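Local coordinates for Ctr9 protein (Myceliophthora thermophila, PDB 6AF0) that probably binds the RNA polymerase II complex, here as the large helical portion of a longer protein built on tetratricopeptide repeats, at residues 497-502 with 525-530; 556-561 with 575-580. All blocks are in the same frame, centred on the assembly; numbering follows the deposited sequence.

In the fold
Of the elements joined here, helix 488-504 comes first along the chain. Interaction 1 closes the loop that leaves it, a connection that is largely unmodelled, by bringing 525-530 back against 497-502 just before helix 531-543 starts. The chain then runs through helix 531-543 into helix 547-566, and interaction 2 closes a second, shorter loop where 556-561 meets 575-580 on helix 573-591. The two follow one another in series, neither enclosing nor crossing the other, with centres about 15 Å apart. They touch directly: Leu529 O probably accepts a hydrogen bond from Ser560 OG, and Leu528 packs on Ala556 and Ser560. Interaction 1 fastens the first loop to helix 488-504; interaction 2 pairs two tetratricopeptide-repeat helices.

Interaction 1 of 2, residues 497-502 with 525-530; sequences QVEQLE and IRKLLP
Glu499 OE2 faces Lys527 NZ at 3.9 Å, a long salt bridge between helix 488-504 and the extended segment that returns toward helix 531-543 in this tetratricopeptide-repeat protein. CG of Glu499 lies anti to the backbone N (chi1 174°), and beyond it the chain stays extended, which carries the carboxylate off the helix toward the lysine. The lysine chain, bent at chi2 and again at chi4, meets it obliquely. At this separation the pairing is probably mostly electrostatic. Next to the charged pair, aliphatic carbons meet: CD2 of Leu529 rests on CG of Glu499 at 3.8 Å, the two side chains crossing at about a right angle, while CG of Leu529 lies 4.1 Å from CB of Glu502. Leu529 thus reaches both glutamates, one helical turn apart. Its other neighbours include Leu534 of helix 531-543, and Phe553 of helix 547-566 touches both Glu499 and Lys527, so the surface contact borders two further helices. Pro530 occupies the N-cap position of the helix that follows. Its ring and the bent chain of Glu502 approach tip to tip, with OE1 of Glu502 3.3 Å from CD of Pro530 and 3.7 Å from its CG.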
ATOM      1  N   GLN A 497      -2.655   8.583  15.350  1.00 91.72           N
ATOM      2  CA  GLN A 497      -3.622   9.191  14.430  1.00 99.58           C
ATOM      3  C   GLN A 497      -4.952   8.430  14.429  1.00100.60           C
ATOM      4  O   GLN A 497      -5.998   8.978  14.070  1.00110.82           O
ATOM      5  CB  GLN A 497      -3.081   9.242  13.005  1.00108.68           C
ATOM      6  CG  GLN A 497      -1.605   9.605  12.893  1.00111.19           C
ATOM      7  CD  GLN A 497      -1.106   9.537  11.467  1.00109.04           C
ATOM      8  OE1 GLN A 497      -1.893   9.572  10.518  1.00108.99           O
ATOM      9  NE2 GLN A 497       0.206   9.425  11.305  1.00110.20           N
ATOM     10  N   VAL A 498      -4.911   7.158  14.805  1.00 94.34           N
ATOM     11  CA  VAL A 498      -6.133   6.384  14.986  1.00 92.46           C
ATOM     12  C   VAL A 498      -6.791   6.843  16.274  1.00 96.44           C
ATOM     13  O   VAL A 498      -8.011   6.846  16.381  1.00 97.36           O
ATOM     14  CB  VAL A 498      -5.861   4.874  15.069  1.00 95.35           C
ATOM     15  CG1 VAL A 498      -7.151   4.092  15.332  1.00 91.61           C
ATOM     16  CG2 VAL A 498      -5.196   4.387  13.791  1.00 94.49           C
ATOM     17  N   GLU A 499      -5.971   7.200  17.263  1.00 98.64           N
ATOM     18  CA  GLU A 499      -6.468   7.798  18.503  1.00 99.67           C
ATOM     19  C   GLU A 499      -7.280   9.043  18.125  1.00104.56           C
ATOM     20  O   GLU A 499      -8.481   9.145  18.429  1.00 86.97           O
ATOM     21  CB  GLU A 499      -5.288   8.134  19.434  1.00 96.71           C
ATOM     22  CG  GLU A 499      -5.603   8.900  20.719  1.00 94.42           C
ATOM     23  CD  GLU A 499      -4.336   9.317  21.490  1.00 98.87           C
ATOM     24  OE1 GLU A 499      -3.194   9.158  20.991  1.00 84.77           O
ATOM     25  OE2 GLU A 499      -4.474   9.822  22.625  1.00108.79           O
ATOM     26  N   GLN A 500      -6.629   9.953  17.397  1.00107.31           N
ATOM     27  CA  GLN A 500      -7.250  11.217  16.973  1.00108.82           C
ATOM     28  C   GLN A 500      -8.538  11.040  16.172  1.00104.28           C
ATOM     29  O   GLN A 500      -9.553  11.655  16.464  1.00109.37           O
ATOM     30  CB  GLN A 500      -6.258  12.074  16.192  1.00107.60           C
ATOM     31  CG  GLN A 500      -5.220  12.753  17.076  1.00111.98           C
ATOM     32  CD  GLN A 500      -5.078  14.230  16.770  1.00114.93           C
ATOM     33  OE1 GLN A 500      -4.014  14.684  16.349  1.00115.31           O
ATOM     34  NE2 GLN A 500      -6.159  14.987  16.963  1.00113.23           N
ATOM     35  N   LEU A 501      -8.515  10.190  15.167  1.00101.26           N
ATOM     36  CA  LEU A 501      -9.754   9.917  14.448  1.00112.98           C
ATOM     37  C   LEU A 501     -10.867   9.392  15.368  1.00103.48           C
ATOM     38  O   LEU A 501     -12.022   9.749  15.199  1.00 97.58           O
ATOM     39  CB  LEU A 501      -9.512   8.961  13.270  1.00126.60           C
ATOM     40  CG  LEU A 501      -9.146   9.678  11.957  1.00129.84           C
ATOM     41  CD1 LEU A 501      -7.783  10.365  12.028  1.00126.44           C
ATOM     42  CD2 LEU A 501      -9.204   8.709  10.784  1.00124.91           C
ATOM     43  N   GLU A 502     -10.511   8.566  16.346  1.00115.17           N
ATOM     44  CA  GLU A 502     -11.498   7.985  17.278  1.00112.28           C
ATOM     45  C   GLU A 502     -12.075   9.044  18.219  1.00112.27           C
ATOM     46  O   GLU A 502     -13.288   9.029  18.496  1.00 94.28           O
ATOM     47  CB  GLU A 502     -10.901   6.821  18.098  1.00106.50           C
ATOM     48  CG  GLU A 502     -11.219   5.429  17.563  1.00105.84           C
ATOM     49  CD  GLU A 502     -12.699   5.096  17.624  1.00109.51           C
ATOM     50  OE1 GLU A 502     -13.206   4.772  18.717  1.00103.39           O
ATOM     51  OE2 GLU A 502     -13.358   5.151  16.566  1.00118.35           O
ATOM     52  N   ILE A 525      -6.519  15.854  29.112  1.00134.20           N
ATOM     53  CA  ILE A 525      -7.018  14.827  28.205  1.00127.14           C
ATOM     54  C   ILE A 525      -7.426  13.618  29.026  1.00117.56           C
ATOM     55  O   ILE A 525      -6.607  13.005  29.705  1.00100.29           O
ATOM     56  CB  ILE A 525      -5.966  14.390  27.146  1.00128.21           C
ATOM     57  CG1 ILE A 525      -5.262  15.599  26.514  1.00123.18           C
ATOM     58  CG2 ILE A 525      -6.620  13.548  26.051  1.00130.31           C
ATOM     59  CD1 ILE A 525      -6.162  16.487  25.676  1.00120.33           C
ATOM     60  N   ARG A 526      -8.712  13.312  28.960  1.00117.19           N
ATOM     61  CA  ARG A 526      -9.260  12.083  29.474  1.00113.62           C
ATOM     62  C   ARG A 526      -9.777  11.328  28.262  1.00115.49           C
ATOM     63  O   ARG A 526     -10.649  11.823  27.545  1.00121.31           O
ATOM     64  CB  ARG A 526     -10.401  12.400  30.420  1.00114.28           C
ATOM     65  CG  ARG A 526     -10.636  11.342  31.463  1.00124.55           C
ATOM     66  CD  ARG A 526     -11.555  10.210  31.012  1.00130.35           C
ATOM     67  NE  ARG A 526     -12.077   9.502  32.185  1.00142.37           N
ATOM     68  CZ  ARG A 526     -11.330   8.882  33.107  1.00143.61           C
ATOM     69  NH1 ARG A 526     -10.003   8.841  33.011  1.00144.49           N
ATOM     70  NH2 ARG A 526     -11.913   8.284  34.143  1.00140.53           N
ATOM     71  N   LYS A 527      -9.232  10.142  28.025  1.00117.39           N
ATOM     72  CA  LYS A 527      -9.506   9.401  26.794  1.00117.31           C
ATOM     73  C   LYS A 527      -9.855   7.984  27.091  1.00112.01           C
ATOM     74  O   LYS A 527      -8.993   7.184  27.454  1.00115.51           O
ATOM     75  CB  LYS A 527      -8.308   9.401  25.827  1.00120.71           C
ATOM     76  CG  LYS A 527      -6.970   9.847  26.399  1.00109.72           C
ATOM     77  CD  LYS A 527      -6.211   8.804  27.216  1.00 90.93           C
ATOM     78  CE  LYS A 527      -4.840   9.362  27.594  1.00 86.39           C
ATOM     79  NZ  LYS A 527      -4.180  10.191  26.526  1.00 80.52           N
ATOM     80  N   LEU A 528     -11.123   7.670  26.929  1.00110.03           N
ATOM     81  CA  LEU A 528     -11.554   6.315  27.049  1.00107.18           C
ATOM     82  C   LEU A 528     -12.115   5.952  25.659  1.00114.07           C
ATOM     83  O   LEU A 528     -13.318   6.085  25.394  1.00117.58           O
ATOM     84  CB  LEU A 528     -12.537   6.184  28.215  1.00108.44           C
ATOM     85  CG  LEU A 528     -12.187   6.928  29.520  1.00115.58           C
ATOM     86  CD1 LEU A 528     -12.999   6.381  30.693  1.00110.42           C
ATOM     87  CD2 LEU A 528     -10.712   6.868  29.881  1.00116.48           C
ATOM     88  N   LEU A 529     -11.190   5.562  24.770  1.00103.28           N
ATOM     89  CA  LEU A 529     -11.487   4.986  23.445  1.00 93.76           C
ATOM     90  C   LEU A 529     -11.426   3.460  23.618  1.00 93.81           C
ATOM     91  O   LEU A 529     -11.240   2.980  24.738  1.00 92.05           O
ATOM     92  CB  LEU A 529     -10.438   5.436  22.429  1.00 91.32           C
ATOM     93  CG  LEU A 529     -10.204   6.912  22.134  1.00 90.90           C
ATOM     94  CD1 LEU A 529     -10.823   7.790  23.202  1.00100.42           C
ATOM     95  CD2 LEU A 529      -8.709   7.205  22.018  1.00 87.54           C
ATOM     96  N   PRO A 530     -11.562   2.678  22.525  1.00 92.78           N
ATOM     97  CA  PRO A 530     -11.507   1.237  22.774  1.00 91.09           C
ATOM     98  C   PRO A 530     -10.171   0.797  23.416  1.00 96.06           C
ATOM     99  O   PRO A 530      -9.098   1.333  23.070  1.00 94.08           O
ATOM    100  CB  PRO A 530     -11.709   0.612  21.386  1.00 93.46           C
ATOM    101  CG  PRO A 530     -12.305   1.682  20.538  1.00 96.64           C
ATOM    102  CD  PRO A 530     -11.834   2.988  21.111  1.00100.61           C
TER

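Interaction 2 of 2, residues 556-561 with 575-580; sequences AALDSC and ALLTTI
Ile580 lays its CG2 methyl against Leu558, 3.7 Å from CG of Leu558, the two side chains running antiparallel alongside each other. Its other branch runs elsewhere: CG1 stands anti to the carbonyl carbon (chi1 -61°), and CD1 at its end lies 3.9 Å from SG of Cys561 and 4.0 Å from CB of Ala557. One isoleucine therefore meets three residues of the facing helix. An alanine here lacks CG2 and CD1 and would probably leave Leu558, Ala557 and the sulfur of Cys561 short of these contacts, opening a gap between the helices. The helices, 547-566 and 573-591, run nearly antiparallel at 167°, their segment axes 10.4 Å apart, as in the stacked helices of a tetratricopeptide-repeat array; the first segment falls in one such sequence repeat and the second reaches into the predicted start of the next. Further along, Cys561 fits between two leucines, with CB 3.6 Å from CD2 of Leu577 and SG 3.9 Å from CD2 of Leu576. Leu577 CD1 also approaches Leu558 CD2 at 4.1 Å. Elsewhere on helix 573-591, Thr579 OG1 is hydrogen-bonded to an acidic side chain of another protein chain. Thr578 OG1 turns back to donate to Ala575 O at 2.7 Å, a carbonyl that also accepts from the backbone N of Thr578 and of Thr579.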
ATOM      1  N   ALA A 556      -5.954   3.979  31.535  1.00 86.48           N
ATOM      2  CA  ALA A 556      -7.039   4.491  30.692  1.00 96.68           C
ATOM      3  C   ALA A 556      -7.769   3.362  29.967  1.00 93.67           C
ATOM      4  O   ALA A 556      -8.990   3.404  29.788  1.00110.89           O
ATOM      5  CB  ALA A 556      -6.499   5.499  29.688  1.00100.32           C
ATOM      6  N   ALA A 557      -7.009   2.356  29.552  1.00 88.14           N
ATOM      7  CA  ALA A 557      -7.563   1.157  28.915  1.00 89.58           C
ATOM      8  C   ALA A 557      -8.462   0.363  29.851  1.00 88.85           C
ATOM      9  O   ALA A 557      -9.537  -0.096  29.457  1.00 88.28           O
ATOM     10  CB  ALA A 557      -6.441   0.265  28.432  1.00 87.74           C
ATOM     11  N   LEU A 558      -7.988   0.179  31.079  1.00 85.00           N
ATOM     12  CA  LEU A 558      -8.764  -0.476  32.123  1.00 80.25           C
ATOM     13  C   LEU A 558     -10.067   0.258  32.377  1.00 86.03           C
ATOM     14  O   LEU A 558     -11.139  -0.343  32.370  1.00 91.65           O
ATOM     15  CB  LEU A 558      -7.954  -0.566  33.419  1.00 78.11           C
ATOM     16  CG  LEU A 558      -6.830  -1.602  33.431  1.00 77.95           C
ATOM     17  CD1 LEU A 558      -6.024  -1.509  34.711  1.00 78.21           C
ATOM     18  CD2 LEU A 558      -7.391  -3.007  33.266  1.00 80.56           C
ATOM     19  N   ASP A 559      -9.983   1.565  32.586  1.00 91.56           N
ATOM     20  CA  ASP A 559     -11.183   2.346  32.830  1.00 91.53           C
ATOM     21  C   ASP A 559     -12.144   2.109  31.679  1.00 94.99           C
ATOM     22  O   ASP A 559     -13.308   1.749  31.872  1.00 89.40           O
ATOM     23  CB  ASP A 559     -10.831   3.817  32.964  1.00 87.22           C
ATOM     24  CG  ASP A 559     -10.005   4.090  34.192  1.00 95.57           C
ATOM     25  OD1 ASP A 559     -10.132   3.333  35.185  1.00 92.62           O
ATOM     26  OD2 ASP A 559      -9.217   5.057  34.158  1.00105.42           O
ATOM     27  N   SER A 560     -11.612   2.261  30.475  1.00 95.61           N
ATOM     28  CA  SER A 560     -12.389   2.096  29.267  1.00 96.19           C
ATOM     29  C   SER A 560     -13.085   0.733  29.218  1.00 94.16           C
ATOM     30  O   SER A 560     -14.234   0.674  28.813  1.00102.11           O
ATOM     31  CB  SER A 560     -11.509   2.311  28.036  1.00 94.23           C
ATOM     32  OG  SER A 560     -12.247   2.055  26.849  1.00100.56           O
ATOM     33  N   CYS A 561     -12.402  -0.343  29.626  1.00 94.48           N
ATOM     34  CA  CYS A 561     -13.034  -1.685  29.734  1.00 99.54           C
ATOM     35  C   CYS A 561     -14.161  -1.724  30.757  1.00 95.82           C
ATOM     36  O   CYS A 561     -15.145  -2.442  30.591  1.00 94.39           O
ATOM     37  CB  CYS A 561     -12.047  -2.777  30.164  1.00101.64           C
ATOM     38  SG  CYS A 561     -10.720  -3.189  29.030  1.00117.14           S
ATOM     39  N   ALA A 575     -10.762 -11.485  29.836  1.00 92.25           N
ATOM     40  CA  ALA A 575      -9.441 -11.608  29.180  1.00 98.83           C
ATOM     41  C   ALA A 575      -8.634 -10.293  29.177  1.00104.77           C
ATOM     42  O   ALA A 575      -7.458 -10.262  29.545  1.00114.70           O
ATOM     43  CB  ALA A 575      -9.587 -12.112  27.761  1.00 95.88           C
ATOM     44  N   LEU A 576      -9.271  -9.209  28.761  1.00 97.01           N
ATOM     45  CA  LEU A 576      -8.636  -7.896  28.777  1.00 90.84           C
ATOM     46  C   LEU A 576      -8.313  -7.429  30.202  1.00 97.68           C
ATOM     47  O   LEU A 576      -7.362  -6.666  30.427  1.00 97.59           O
ATOM     48  CB  LEU A 576      -9.537  -6.869  28.092  1.00 90.25           C
ATOM     49  CG  LEU A 576      -9.428  -6.773  26.569  1.00 94.34           C
ATOM     50  CD1 LEU A 576      -9.661  -8.100  25.849  1.00 94.60           C
ATOM     51  CD2 LEU A 576     -10.410  -5.722  26.085  1.00 99.82           C
ATOM     52  N   LEU A 577      -9.119  -7.874  31.162  1.00 95.49           N
ATOM     53  CA  LEU A 577      -8.881  -7.552  32.574  1.00 97.47           C
ATOM     54  C   LEU A 577      -7.854  -8.481  33.231  1.00 99.25           C
ATOM     55  O   LEU A 577      -7.579  -8.340  34.422  1.00 90.44           O
ATOM     56  CB  LEU A 577     -10.194  -7.595  33.364  1.00103.71           C
ATOM     57  CG  LEU A 577     -10.980  -6.306  33.647  1.00105.73           C
ATOM     58  CD1 LEU A 577     -10.315  -5.519  34.771  1.00110.27           C
ATOM     59  CD2 LEU A 577     -11.150  -5.436  32.414  1.00107.77           C
ATOM     60  N   THR A 578      -7.340  -9.452  32.470  1.00104.50           N
ATOM     61  CA  THR A 578      -6.177 -10.248  32.884  1.00108.24           C
ATOM     62  C   THR A 578      -4.921  -9.730  32.183  1.00 96.57           C
ATOM     63  O   THR A 578      -3.906  -9.479  32.826  1.00102.80           O
ATOM     64  CB  THR A 578      -6.347 -11.776  32.641  1.00112.99           C
ATOM     65  OG1 THR A 578      -6.424 -12.060  31.239  1.00122.35           O
ATOM     66  CG2 THR A 578      -7.592 -12.312  33.358  1.00109.80           C
ATOM     67  N   THR A 579      -4.999  -9.559  30.868  1.00 81.85           N
ATOM     68  CA  THR A 579      -3.874  -9.041  30.102  1.00 81.85           C
ATOM     69  C   THR A 579      -3.471  -7.642  30.588  1.00 81.79           C
ATOM     70  O   THR A 579      -2.368  -7.461  31.112  1.00 79.15           O
ATOM     71  CB  THR A 579      -4.184  -9.017  28.591  1.00 79.39           C
ATOM     72  OG1 THR A 579      -4.176 -10.354  28.095  1.00 90.67           O
ATOM     73  CG2 THR A 579      -3.155  -8.262  27.832  1.00 74.07           C
ATOM     74  N   ILE A 580      -4.365  -6.668  30.443  1.00 77.55           N
ATOM     75  CA  ILE A 580      -4.009  -5.258  30.647  1.00 71.19           C
ATOM     76  C   ILE A 580      -3.419  -4.959  32.028  1.00 74.24           C
ATOM     77  O   ILE A 580      -2.443  -4.216  32.113  1.00 85.24           O
ATOM     78  CB  ILE A 580      -5.177  -4.303  30.370  1.00 68.72           C
ATOM     79  CG1 ILE A 580      -5.627  -4.442  28.930  1.00 69.22           C
ATOM     80  CG2 ILE A 580      -4.760  -2.857  30.615  1.00 67.10           C
ATOM     81  CD1 ILE A 580      -6.880  -3.658  28.621  1.00 74.50           C
TER